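Local coordinates for protein bile acid 7a-dehydratase, BaiE (Clostridium hiranonis DSM 13275, PDB 4L8P) that probably catalyses the loss of water at the 7-alpha-hydroxyl position of bile acid intermediates, as a bile acid 7-alpha-dehydratase with a SnoaL-like, cystatin-like fold, at residues D38-K43 and P107-I111; I42-K46 and T146-E150; R51-G55 and I99-M103; L123-L127 and I139-A143; K135-N140 and F167-R173. One frame throughout, in Å; residues are numbered along the deposited sequence.

Interaction 1 (D38-K43 and P107-I111)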
# COMPACT_ATOMS: atom_id res chain seq x y z
N ASP A 38 14.46 -8.87 7.93
CA ASP A 38 13.98 -7.94 8.97
C ASP A 38 12.98 -6.92 8.41
O ASP A 38 11.93 -6.66 9.02
CB ASP A 38 15.15 -7.24 9.66
CG ASP A 38 15.91 -8.15 10.60
OD1 ASP A 38 15.35 -9.11 11.16
OD2 ASP A 38 17.11 -7.87 10.79
N ILE A 39 13.27 -6.38 7.23
CA ILE A 39 12.39 -5.41 6.60
C ILE A 39 11.03 -6.06 6.35
O ILE A 39 9.97 -5.47 6.66
CB ILE A 39 13.00 -4.84 5.32
CG1 ILE A 39 14.14 -3.89 5.66
CG2 ILE A 39 11.93 -4.14 4.45
CD1 ILE A 39 14.95 -3.47 4.44
N GLU A 40 11.05 -7.26 5.77
CA GLU A 40 9.78 -7.95 5.50
C GLU A 40 9.02 -8.28 6.79
O GLU A 40 7.80 -8.14 6.82
CB GLU A 40 10.02 -9.21 4.66
CG GLU A 40 8.76 -9.99 4.32
CD GLU A 40 7.74 -9.21 3.47
OE1 GLU A 40 8.06 -8.18 2.85
OE2 GLU A 40 6.57 -9.67 3.42
N ALA A 41 9.71 -8.72 7.84
CA ALA A 41 9.09 -9.04 9.14
C ALA A 41 8.41 -7.80 9.74
O ALA A 41 7.29 -7.88 10.23
CB ALA A 41 10.14 -9.55 10.08
N ILE A 42 9.07 -6.67 9.60
CA ILE A 42 8.53 -5.38 10.09
C ILE A 42 7.28 -4.96 9.30
O ILE A 42 6.27 -4.52 9.87
CB ILE A 42 9.61 -4.27 10.16
CG1 ILE A 42 10.59 -4.60 11.29
CG2 ILE A 42 8.98 -2.90 10.34
CD1 ILE A 42 11.90 -3.84 11.21
N LYS A 43 7.34 -5.07 7.98
CA LYS A 43 6.15 -4.74 7.15
C LYS A 43 4.94 -5.63 7.54
O LYS A 43 3.80 -5.14 7.60
CB LYS A 43 6.45 -4.91 5.67
CG LYS A 43 7.46 -3.91 5.14
CD LYS A 43 7.75 -4.25 3.70
CE LYS A 43 8.68 -3.24 3.05
NZ LYS A 43 9.05 -3.73 1.70
N PRO A 107 5.80 2.18 2.83
CA PRO A 107 6.73 2.16 3.95
C PRO A 107 8.18 2.48 3.53
O PRO A 107 8.61 2.14 2.40
CB PRO A 107 6.64 0.72 4.45
CG PRO A 107 6.22 -0.06 3.25
CD PRO A 107 5.27 0.84 2.54
N GLU A 108 8.91 3.12 4.43
CA GLU A 108 10.35 3.28 4.34
C GLU A 108 10.94 2.71 5.64
O GLU A 108 11.00 3.41 6.67
CB GLU A 108 10.72 4.74 4.19
CG GLU A 108 10.11 5.42 2.97
CD GLU A 108 10.18 6.92 3.06
OE1 GLU A 108 11.29 7.48 2.91
OE2 GLU A 108 9.11 7.54 3.29
N ILE A 109 11.35 1.45 5.58
CA ILE A 109 11.92 0.73 6.72
C ILE A 109 13.47 0.78 6.66
O ILE A 109 14.09 0.31 5.67
CB ILE A 109 11.46 -0.74 6.78
CG1 ILE A 109 9.91 -0.90 6.64
CG2 ILE A 109 12.00 -1.41 8.05
CD1 ILE A 109 9.11 -0.11 7.63
N THR A 110 14.07 1.29 7.74
CA THR A 110 15.49 1.31 7.95
C THR A 110 15.84 0.42 9.13
O THR A 110 15.37 0.65 10.27
CB THR A 110 15.97 2.75 8.21
OG1 THR A 110 15.50 3.62 7.15
CG2 THR A 110 17.48 2.80 8.24
N ILE A 111 16.64 -0.61 8.88
CA ILE A 111 17.19 -1.42 9.97
C ILE A 111 18.40 -0.66 10.56
O ILE A 111 19.38 -0.41 9.87
CB ILE A 111 17.57 -2.82 9.50
CG1 ILE A 111 16.44 -3.47 8.67
CG2 ILE A 111 17.98 -3.70 10.69
CD1 ILE A 111 15.08 -3.64 9.36
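Ile111 rests the CD1 end of its side chain against the helix, where it meets CB of Asp38 at 3.6 Å and CD1 of Ile42 at 3.7 Å, while its CG1 lies 3.8 Å from CG1 of Ile39. This is the close-packed part of the contact. The second torsion of Ile111 (chi2 -58°) bends the ethyl arm back on itself, which gathers CG1 and CD1 into a compact knob between the three helix residues. Ile109, two residues earlier on the strand, is folded in the same way (chi2 -55°), and its two branches divide the work. The CG2 methyl settles between CG1 of Ile39 and CD1 of Ile42, and the CD1 methyl reaches CG2 of Ile42 at 3.9 Å.

Towards Pro107 the packing thins out. The extended chain of Lys43 crosses the proline ring nearly at a right angle, with CE 4.0 Å from Pro107 CG, and its CG approaches Ile109 CG1 at 4.2 Å; both Lys43 and Pro107 are partly exposed. The amine of Lys43 leaves the contact for Glu40 of a second subunit. At the other end, the carboxylate of Asp38 bonds to Lys151 and Trp156 and lends the strand only its CB. Within the pair of segments the contact is therefore wholly apolar: four isoleucines, two from each side, seat helix 22-55 on strand 98-111, an edge strand of this chain's sheet, and the polar ends are spent on the rest of the chain and on trimer assembly.

Interaction 2 (I42-K46 and T146-E150)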
# COMPACT_ATOMS: atom_id res chain seq x y z
N ILE A 42 9.07 -6.67 9.60
CA ILE A 42 8.53 -5.38 10.09
C ILE A 42 7.28 -4.96 9.30
O ILE A 42 6.27 -4.52 9.87
CB ILE A 42 9.61 -4.27 10.16
CG1 ILE A 42 10.59 -4.60 11.29
CG2 ILE A 42 8.98 -2.90 10.34
CD1 ILE A 42 11.90 -3.84 11.21
N LYS A 43 7.34 -5.07 7.98
CA LYS A 43 6.15 -4.74 7.15
C LYS A 43 4.94 -5.63 7.54
O LYS A 43 3.80 -5.14 7.60
CB LYS A 43 6.45 -4.91 5.67
CG LYS A 43 7.46 -3.91 5.14
CD LYS A 43 7.75 -4.25 3.70
CE LYS A 43 8.68 -3.24 3.05
NZ LYS A 43 9.05 -3.73 1.70
N GLN A 44 5.19 -6.91 7.84
CA GLN A 44 4.11 -7.84 8.23
C GLN A 44 3.60 -7.57 9.65
O GLN A 44 2.41 -7.71 9.92
CB GLN A 44 4.53 -9.29 8.09
CG GLN A 44 4.84 -9.66 6.64
CD GLN A 44 4.68 -11.14 6.31
OE1 GLN A 44 3.92 -11.86 6.95
NE2 GLN A 44 5.34 -11.56 5.24
N LEU A 45 4.50 -7.14 10.51
CA LEU A 45 4.17 -6.73 11.88
C LEU A 45 3.22 -5.55 11.85
O LEU A 45 2.19 -5.52 12.53
CB LEU A 45 5.46 -6.36 12.65
CG LEU A 45 5.32 -5.64 14.00
CD1 LEU A 45 4.69 -6.56 15.03
CD2 LEU A 45 6.68 -5.16 14.47
N LYS A 46 3.57 -4.52 11.07
CA LYS A 46 2.70 -3.35 10.98
C LYS A 46 1.35 -3.69 10.34
O LYS A 46 0.30 -3.19 10.76
CB LYS A 46 3.38 -2.21 10.22
CG LYS A 46 2.61 -0.88 10.32
CD LYS A 46 2.63 -0.33 11.76
CE LYS A 46 2.14 1.11 11.80
NZ LYS A 46 2.45 1.82 13.04
N THR A 146 6.36 7.90 11.89
CA THR A 146 7.69 7.31 12.01
C THR A 146 7.74 6.41 13.25
O THR A 146 7.82 6.90 14.38
CB THR A 146 8.78 8.40 12.03
OG1 THR A 146 8.65 9.20 10.84
CG2 THR A 146 10.15 7.77 12.04
N ASP A 147 7.71 5.10 13.02
CA ASP A 147 7.68 4.06 14.06
C ASP A 147 9.10 3.70 14.48
O ASP A 147 10.03 3.79 13.65
CB ASP A 147 7.11 2.74 13.54
CG ASP A 147 5.63 2.79 13.18
OD1 ASP A 147 4.90 3.77 13.50
OD2 ASP A 147 5.16 1.79 12.60
N LYS A 148 9.23 3.22 15.71
CA LYS A 148 10.46 2.61 16.20
C LYS A 148 10.12 1.17 16.60
O LYS A 148 9.12 0.92 17.31
CB LYS A 148 11.03 3.37 17.40
CG LYS A 148 11.37 4.82 17.13
CD LYS A 148 12.54 4.95 16.15
CE LYS A 148 12.79 6.39 15.70
NZ LYS A 148 14.06 6.42 14.92
N TYR A 149 10.99 0.24 16.20
CA TYR A 149 10.79 -1.19 16.43
C TYR A 149 11.98 -1.75 17.17
O TYR A 149 13.12 -1.24 17.09
CB TYR A 149 10.64 -1.97 15.12
CG TYR A 149 9.65 -1.39 14.13
CD1 TYR A 149 8.27 -1.63 14.25
CD2 TYR A 149 10.07 -0.58 13.11
CE1 TYR A 149 7.36 -1.05 13.35
CE2 TYR A 149 9.17 -0.03 12.21
CZ TYR A 149 7.81 -0.28 12.33
OH TYR A 149 6.91 0.29 11.42
N GLU A 150 11.74 -2.85 17.85
CA GLU A 150 12.83 -3.60 18.46
C GLU A 150 12.62 -5.07 18.30
O GLU A 150 11.50 -5.55 18.22
CB GLU A 150 13.04 -3.17 19.89
CG GLU A 150 12.04 -3.66 20.88
CD GLU A 150 12.39 -3.20 22.29
OE1 GLU A 150 13.56 -3.36 22.72
OE2 GLU A 150 11.48 -2.70 22.97
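Lys46 and Asp147 form a salt bridge between helix and sheet, with NZ of Lys46 2.7 Å from OD2 of Asp147. The amine comes to the syn side of that oxygen, 19° out of the carboxylate plane, and makes a second, weak bond to OD1 at 3.2 Å. A bend at chi2 (67°) turns the lysine chain towards the strand. The hydroxyl of Tyr149 gives Asp147 OD2 a further weak bond (2.6 Å from OH) and pairs with Trp121, while OD1 is also held by Thr161. Trp121 adds a cation-pi contact to Lys46.

Beyond this cluster, the CG2 methyl of Ile42 sits over one face of the Tyr149 ring in a CH-pi contact, 3.6 Å from the centroid and 18° off the normal, displaced towards CE2 and CZ. Leu45 and the tyrosine slide past each other in opposite directions, CD2 of Leu45 3.9 Å from Tyr149 CD1.

All five touching residues are buried, and a pentaethylene glycol about 4 Å from the Lys46 side chain suggests a pocket. Pairing the two charged groups probably offsets the cost of burying them, while the weak bond to Asp147 and the stronger one to Trp121 probably steady the tyrosine ring.

Interaction 3 (R51-G55 and I99-M103)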
# COMPACT_ATOMS: atom_id res chain seq x y z
N ARG A 51 -4.58 -4.59 11.02
CA ARG A 51 -5.65 -5.57 10.93
C ARG A 51 -6.29 -5.82 12.30
O ARG A 51 -7.52 -5.87 12.43
CB ARG A 51 -5.10 -6.85 10.28
CG ARG A 51 -6.05 -8.02 10.22
CD ARG A 51 -5.44 -9.15 9.37
NE ARG A 51 -4.12 -9.63 9.81
CZ ARG A 51 -3.91 -10.50 10.82
NH1 ARG A 51 -4.92 -10.96 11.55
NH2 ARG A 51 -2.67 -10.88 11.11
N CYS A 52 -5.47 -5.97 13.34
CA CYS A 52 -6.00 -6.18 14.69
C CYS A 52 -6.68 -4.92 15.24
O CYS A 52 -7.69 -5.03 15.95
CB CYS A 52 -4.91 -6.65 15.63
SG CYS A 52 -4.29 -8.29 15.23
N LEU A 53 -6.12 -3.75 14.93
CA LEU A 53 -6.69 -2.48 15.36
C LEU A 53 -8.12 -2.31 14.82
O LEU A 53 -9.06 -2.04 15.57
CB LEU A 53 -5.81 -1.32 14.90
CG LEU A 53 -6.26 0.12 15.19
CD1 LEU A 53 -6.32 0.35 16.69
CD2 LEU A 53 -5.31 1.10 14.56
N ASP A 54 -8.25 -2.46 13.51
CA ASP A 54 -9.55 -2.26 12.86
C ASP A 54 -10.50 -3.41 13.11
O ASP A 54 -11.72 -3.21 13.20
CB ASP A 54 -9.34 -1.97 11.40
CG ASP A 54 -8.64 -0.64 11.16
OD1 ASP A 54 -8.77 0.30 11.98
OD2 ASP A 54 -7.92 -0.56 10.15
N GLY A 55 -9.96 -4.61 13.27
CA GLY A 55 -10.79 -5.75 13.67
C GLY A 55 -11.15 -5.76 15.14
O GLY A 55 -11.97 -6.59 15.53
N ILE A 99 -16.64 2.14 13.36
CA ILE A 99 -15.94 1.45 12.28
C ILE A 99 -14.68 2.27 12.00
O ILE A 99 -14.78 3.48 11.78
CB ILE A 99 -16.78 1.40 10.97
CG1 ILE A 99 -18.11 0.65 11.19
CG2 ILE A 99 -15.98 0.83 9.81
CD1 ILE A 99 -19.11 0.85 10.06
N SER A 100 -13.52 1.61 11.98
CA SER A 100 -12.26 2.28 11.64
C SER A 100 -11.55 1.56 10.50
O SER A 100 -11.65 0.34 10.34
CB SER A 100 -11.32 2.38 12.84
OG SER A 100 -10.93 1.09 13.30
N MSE A 101 -10.84 2.35 9.70
CA MSE A 101 -9.96 1.83 8.65
C MSE A 101 -8.69 2.65 8.68
O MSE A 101 -8.70 3.81 8.28
CB MSE A 101 -10.67 1.84 7.29
CG MSE A 101 -11.63 0.65 7.13
SE MSE A 101 -12.85 0.85 5.59
CE MSE A 101 -11.39 0.73 4.26
N HIS A 102 -7.59 2.04 9.14
CA HIS A 102 -6.26 2.64 9.13
C HIS A 102 -5.45 1.94 8.07
O HIS A 102 -5.10 0.75 8.21
CB HIS A 102 -5.60 2.43 10.50
CG HIS A 102 -6.28 3.16 11.60
ND1 HIS A 102 -7.39 2.67 12.24
CD2 HIS A 102 -5.99 4.35 12.20
CE1 HIS A 102 -7.79 3.54 13.15
NE2 HIS A 102 -6.94 4.56 13.17
N MSE A 103 -5.21 2.65 6.97
CA MSE A 103 -4.64 2.09 5.74
C MSE A 103 -3.23 2.62 5.57
O MSE A 103 -3.03 3.82 5.33
CB MSE A 103 -5.56 2.46 4.58
CG MSE A 103 -6.91 1.73 4.75
SE MSE A 103 -8.26 2.46 3.51
CE MSE A 103 -8.54 4.13 4.48
O HOH W 1 -11.32 -0.27 15.57
O HOH W 2 -13.23 -1.28 11.90
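The carboxylate of Asp54 and the imidazole of His102 lie almost in one plane, 17° apart, and meet edge to edge. ND1 of His102 donates to the syn lone pair of Asp54 OD1 at 2.8 Å, with an N-H...O angle of 169°. The hydroxyl of Ser100 also donates to this oxygen, OG to OD1 2.7 Å, so OD1 has one donor on its syn side and another, 28° out of the carboxylate plane, on its anti side. The other oxygen, OD2, takes the backbone N of His102 at 2.8 Å, and it also bonds to Tyr122 of a third subunit. Bonds at both oxygens thus fix the rotation of the carboxylate.

Leu53 comes to the imidazole from another direction: its CD2 methyl stands over a face of the ring, 3.6 Å from the centroid, in a CH-pi contact. One water links Leu53 O to Ser100 OG, and another links Asp54 O to Ser100 N.

A pentaethylene glycol lies about 4 Å from the His102 side chain, consistent with a pocket here. The contact joins the C-terminal part of helix 22-55 to strand 98-111, with helix 58-62 on Leu53 and strand 116-129 alongside, Leu127 on Ser100 and Asp125 on His102.

Interaction 4 (L123-L127 and I139-A143); sequences LEDNL and INGGA
Asp125 turns its carboxylate across the neighbouring strand to Gly141 because its first torsion (chi1 56°) sets CG between the backbone N and the carbonyl carbon. OD1 ends 3.1 Å from the carbonyl O of Gly141, a meeting of two acceptors that gives no bond of its own; the charge of Arg165, which forms a salt bridge with OD1, probably eases it. Gly141 has no side chain, which lets the carboxylate lie directly on its backbone. On the same face Leu127, with chi1 -46°, swings CD1 to 4.0 Å from CD1 of Ile139, and further along CB of Leu123 lies 4.4 Å from CB of Ala143.

Glu124 behaves differently. It carries an extended chain, CG anti to the backbone N (chi1 -175°), and takes its carboxylate off the opposite face, where Asn126 and Asn140 also lie. A water bonded to OE2 of Glu124 at 2.7 Å reaches back to Gly141 O at 3.2 Å, tying the acid to the partner strand.

The backbones are joined by six hydrogen bonds, two for each of the pairs Leu123-Ala143, Asp125-Gly141 and Leu127-Ile139, with Leu127 N to Ile139 O the shortest at 2.7 Å. OE1 of Glu124 binds a sodium ion together with OE1 of Glu124 from each of the two other subunits, and a nickel ion lies about 4 Å from the side chain. The arrangement is an antiparallel beta hairpin in the sheet of a cystatin-like fold, with one face carrying a metal site shared by the trimer.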
# COMPACT_ATOMS: atom_id res chain seq x y z
N LEU A 123 -0.15 7.05 6.31
CA LEU A 123 -1.45 6.57 6.81
C LEU A 123 -2.59 7.37 6.21
O LEU A 123 -2.54 8.58 6.20
CB LEU A 123 -1.53 6.74 8.33
CG LEU A 123 -1.26 5.50 9.14
CD1 LEU A 123 -2.42 4.49 8.98
CD2 LEU A 123 0.10 4.95 8.73
N GLU A 124 -3.63 6.68 5.76
CA GLU A 124 -4.98 7.25 5.61
C GLU A 124 -5.89 6.59 6.65
O GLU A 124 -5.90 5.38 6.75
CB GLU A 124 -5.56 7.00 4.21
CG GLU A 124 -6.87 7.72 4.09
CD GLU A 124 -7.68 7.48 2.86
OE1 GLU A 124 -7.37 6.56 2.02
OE2 GLU A 124 -8.71 8.21 2.77
N ASP A 125 -6.70 7.38 7.36
CA ASP A 125 -7.66 6.86 8.31
C ASP A 125 -9.06 7.35 7.98
O ASP A 125 -9.25 8.49 7.55
CB ASP A 125 -7.30 7.23 9.75
CG ASP A 125 -7.16 8.70 9.96
OD1 ASP A 125 -6.26 9.29 9.34
OD2 ASP A 125 -7.91 9.27 10.78
N ASN A 126 -10.03 6.45 8.09
CA ASN A 126 -11.44 6.76 7.95
C ASN A 126 -12.15 6.14 9.16
O ASN A 126 -11.90 4.99 9.53
CB ASN A 126 -12.04 6.13 6.70
CG ASN A 126 -11.45 6.64 5.39
OD1 ASN A 126 -10.71 7.64 5.30
ND2 ASN A 126 -11.78 5.94 4.34
N LEU A 127 -12.97 6.95 9.83
CA LEU A 127 -13.72 6.52 11.01
C LEU A 127 -15.19 6.84 10.76
O LEU A 127 -15.51 7.92 10.25
CB LEU A 127 -13.24 7.23 12.27
CG LEU A 127 -11.73 7.32 12.55
CD1 LEU A 127 -11.56 8.16 13.81
CD2 LEU A 127 -11.07 5.95 12.67
N ILE A 139 -15.00 10.83 10.31
CA ILE A 139 -13.71 11.50 10.43
C ILE A 139 -12.79 10.87 9.40
O ILE A 139 -12.65 9.64 9.37
CB ILE A 139 -13.10 11.34 11.84
CG1 ILE A 139 -14.02 11.92 12.91
CG2 ILE A 139 -11.72 12.00 11.91
CD1 ILE A 139 -13.64 11.52 14.32
N ASN A 140 -12.15 11.70 8.57
CA ASN A 140 -11.14 11.25 7.59
C ASN A 140 -9.84 12.04 7.83
O ASN A 140 -9.89 13.21 8.18
CB ASN A 140 -11.55 11.57 6.14
CG ASN A 140 -12.81 10.86 5.70
OD1 ASN A 140 -13.06 9.73 6.10
ND2 ASN A 140 -13.59 11.52 4.86
N GLY A 141 -8.72 11.41 7.59
CA GLY A 141 -7.45 12.08 7.71
C GLY A 141 -6.30 11.36 7.02
O GLY A 141 -6.44 10.28 6.45
N GLY A 142 -5.14 11.98 7.14
CA GLY A 142 -3.89 11.42 6.69
C GLY A 142 -2.80 11.80 7.64
O GLY A 142 -2.87 12.84 8.30
N ALA A 143 -1.75 10.99 7.70
CA ALA A 143 -0.63 11.25 8.58
C ALA A 143 0.65 10.59 8.09
O ALA A 143 0.59 9.54 7.46
CB ALA A 143 -0.96 10.77 10.00
O HOH W 3 -8.70 10.52 4.23

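Interaction 5 (K135-N140 and F167-R173); sequences KNVGIN and FEEHFMR
His170 lies flat against Ile139, whose CG1 stands over the centre of one ring face, 3.8 Å from the centroid and only 6° off the normal. The edge of that imidazole is engaged as well: NE2 donates in the ring plane to Glu168 OE2 at 2.6 Å, holding the ring at its rim. Phe171, on the other face of the sheet, is covered by the peptide of Gly138, whose carbonyl O sits 3.4 Å above the plane of the Phe171 ring, over its centre. The first torsion of Phe171 (chi1 52°) folds the ring back over the adjoining strand, onto a residue without a side chain, while CG of Asn140 lies at the ring edge. Phe167 receives Asn140 O over a face, rather distantly.

Selenomethionine Met172 rests SE on Val137 CG2 at 3.7 Å, and its CE reaches Asn136. Gly138 with Phe171 and Asn140 with Glu169 each exchange two backbone bonds, and a single one, Arg173 N to Asn136 O at 2.6 Å, follows beyond the strand ends. There a water spans Asn136 OD1 and Arg173 NE.

The contact forms the open end of the hairpin of strands 137-152 and 155-172, with strand 116-129 on the far side of the first. Residues 167-170 pair antiparallel with a strand of a second subunit, whose own Arg173 bonds to Glu169, so the sheet continues across the interface.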
# COMPACT_ATOMS: atom_id res chain seq x y z
N LYS A 135 -23.33 9.15 16.72
CA LYS A 135 -23.97 8.54 15.55
C LYS A 135 -23.92 9.47 14.35
O LYS A 135 -24.27 10.64 14.49
CB LYS A 135 -25.46 8.19 15.82
CG LYS A 135 -26.12 7.44 14.68
CD LYS A 135 -27.49 6.90 15.11
CE LYS A 135 -28.14 6.07 14.01
NZ LYS A 135 -29.50 5.55 14.37
N ASN A 136 -23.48 8.92 13.21
CA ASN A 136 -23.36 9.61 11.91
C ASN A 136 -22.16 10.55 11.76
O ASN A 136 -21.96 11.13 10.68
CB ASN A 136 -24.66 10.30 11.49
CG ASN A 136 -25.80 9.33 11.29
OD1 ASN A 136 -25.63 8.27 10.67
ND2 ASN A 136 -26.98 9.68 11.80
N VAL A 137 -21.32 10.65 12.78
CA VAL A 137 -20.05 11.38 12.63
C VAL A 137 -19.14 10.56 11.75
O VAL A 137 -19.01 9.34 11.94
CB VAL A 137 -19.36 11.68 14.00
CG1 VAL A 137 -17.92 12.14 13.80
CG2 VAL A 137 -20.16 12.71 14.78
N GLY A 138 -18.52 11.22 10.77
CA GLY A 138 -17.40 10.64 10.03
C GLY A 138 -16.16 11.48 10.25
O GLY A 138 -16.25 12.70 10.43
N ILE A 139 -15.00 10.83 10.31
CA ILE A 139 -13.71 11.50 10.43
C ILE A 139 -12.79 10.87 9.40
O ILE A 139 -12.65 9.64 9.37
CB ILE A 139 -13.10 11.34 11.84
CG1 ILE A 139 -14.02 11.92 12.91
CG2 ILE A 139 -11.72 12.00 11.91
CD1 ILE A 139 -13.64 11.52 14.32
N ASN A 140 -12.15 11.70 8.57
CA ASN A 140 -11.14 11.25 7.59
C ASN A 140 -9.84 12.04 7.83
O ASN A 140 -9.89 13.21 8.18
CB ASN A 140 -11.55 11.57 6.14
CG ASN A 140 -12.81 10.86 5.70
OD1 ASN A 140 -13.06 9.73 6.10
ND2 ASN A 140 -13.59 11.52 4.86
N PHE A 167 -3.79 16.11 7.42
CA PHE A 167 -5.05 16.77 7.66
C PHE A 167 -6.02 15.85 8.38
O PHE A 167 -5.84 14.64 8.43
CB PHE A 167 -5.66 17.31 6.36
CG PHE A 167 -6.66 16.40 5.73
CD1 PHE A 167 -6.27 15.20 5.17
CD2 PHE A 167 -8.00 16.76 5.69
CE1 PHE A 167 -7.23 14.35 4.60
CE2 PHE A 167 -8.94 15.92 5.12
CZ PHE A 167 -8.54 14.72 4.59
N GLU A 168 -7.07 16.47 8.91
CA GLU A 168 -8.16 15.74 9.54
C GLU A 168 -9.42 16.55 9.31
O GLU A 168 -9.39 17.77 9.42
CB GLU A 168 -7.91 15.55 11.03
CG GLU A 168 -8.92 14.62 11.66
CD GLU A 168 -8.61 14.33 13.12
OE1 GLU A 168 -7.60 13.69 13.39
OE2 GLU A 168 -9.35 14.74 14.02
N GLU A 169 -10.51 15.87 8.96
CA GLU A 169 -11.80 16.51 8.78
C GLU A 169 -12.87 15.73 9.52
O GLU A 169 -12.84 14.50 9.54
CB GLU A 169 -12.17 16.66 7.29
CG GLU A 169 -12.37 15.33 6.58
CD GLU A 169 -12.72 15.45 5.10
OE1 GLU A 169 -12.93 16.57 4.59
OE2 GLU A 169 -12.84 14.37 4.47
N HIS A 170 -13.77 16.46 10.17
CA HIS A 170 -14.94 15.91 10.87
C HIS A 170 -16.19 16.43 10.19
O HIS A 170 -16.29 17.61 9.82
CB HIS A 170 -14.97 16.36 12.34
CG HIS A 170 -13.84 15.86 13.18
ND1 HIS A 170 -14.03 15.45 14.49
CD2 HIS A 170 -12.52 15.72 12.93
CE1 HIS A 170 -12.87 15.06 15.00
NE2 HIS A 170 -11.94 15.24 14.08
N PHE A 171 -17.18 15.55 10.04
CA PHE A 171 -18.41 15.88 9.32
C PHE A 171 -19.54 14.95 9.75
O PHE A 171 -19.29 13.94 10.39
CB PHE A 171 -18.16 15.77 7.81
CG PHE A 171 -17.56 14.46 7.39
CD1 PHE A 171 -18.37 13.37 7.09
CD2 PHE A 171 -16.18 14.31 7.32
CE1 PHE A 171 -17.82 12.16 6.73
CE2 PHE A 171 -15.62 13.10 6.99
CZ PHE A 171 -16.44 12.02 6.68
N MSE A 172 -20.77 15.35 9.43
CA MSE A 172 -21.96 14.51 9.71
C MSE A 172 -22.31 13.81 8.43
O MSE A 172 -22.44 14.45 7.39
CB MSE A 172 -23.16 15.35 10.16
CG MSE A 172 -22.93 16.04 11.48
SE MSE A 172 -22.63 14.77 12.92
CE MSE A 172 -24.28 13.73 12.85
N ARG A 173 -22.46 12.49 8.49
CA ARG A 173 -22.83 11.69 7.35
C ARG A 173 -24.35 11.71 7.18
O ARG A 173 -25.10 11.71 8.14
CB ARG A 173 -22.39 10.25 7.57
CG ARG A 173 -20.87 10.03 7.58
CD ARG A 173 -20.50 8.73 8.27
NE ARG A 173 -21.31 7.64 7.73
CZ ARG A 173 -21.04 6.93 6.63
NH1 ARG A 173 -19.99 7.18 5.85
NH2 ARG A 173 -21.90 5.98 6.26
O HOH W 4 -22.98 6.76 9.81

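Overall arrangement
Helix 22-55 and one four-stranded antiparallel sheet supply all five contacts. Interactions 1, 2 and 3 set three parts of the helix, in chain order, against the sheet: 1 and 2 have centres 6 Å apart and share Ile42 and Lys43, whereas 3 lies farther along the helix. Interactions 4 and 5 are strand pairings, centred about 10 Å apart, that share Ile139 and Asn140 on strand 137-152. Strand 98-111 connects the groups, since Met101 and Met103 of interaction 3 pair with Asn126 and Glu124 of interaction 4. Along the chain, 1 closes before 4 and 5 open. The pentaethylene glycol near interactions 2 and 3 is consistent with a pocket between helix and sheet, while both contribute to the trimer.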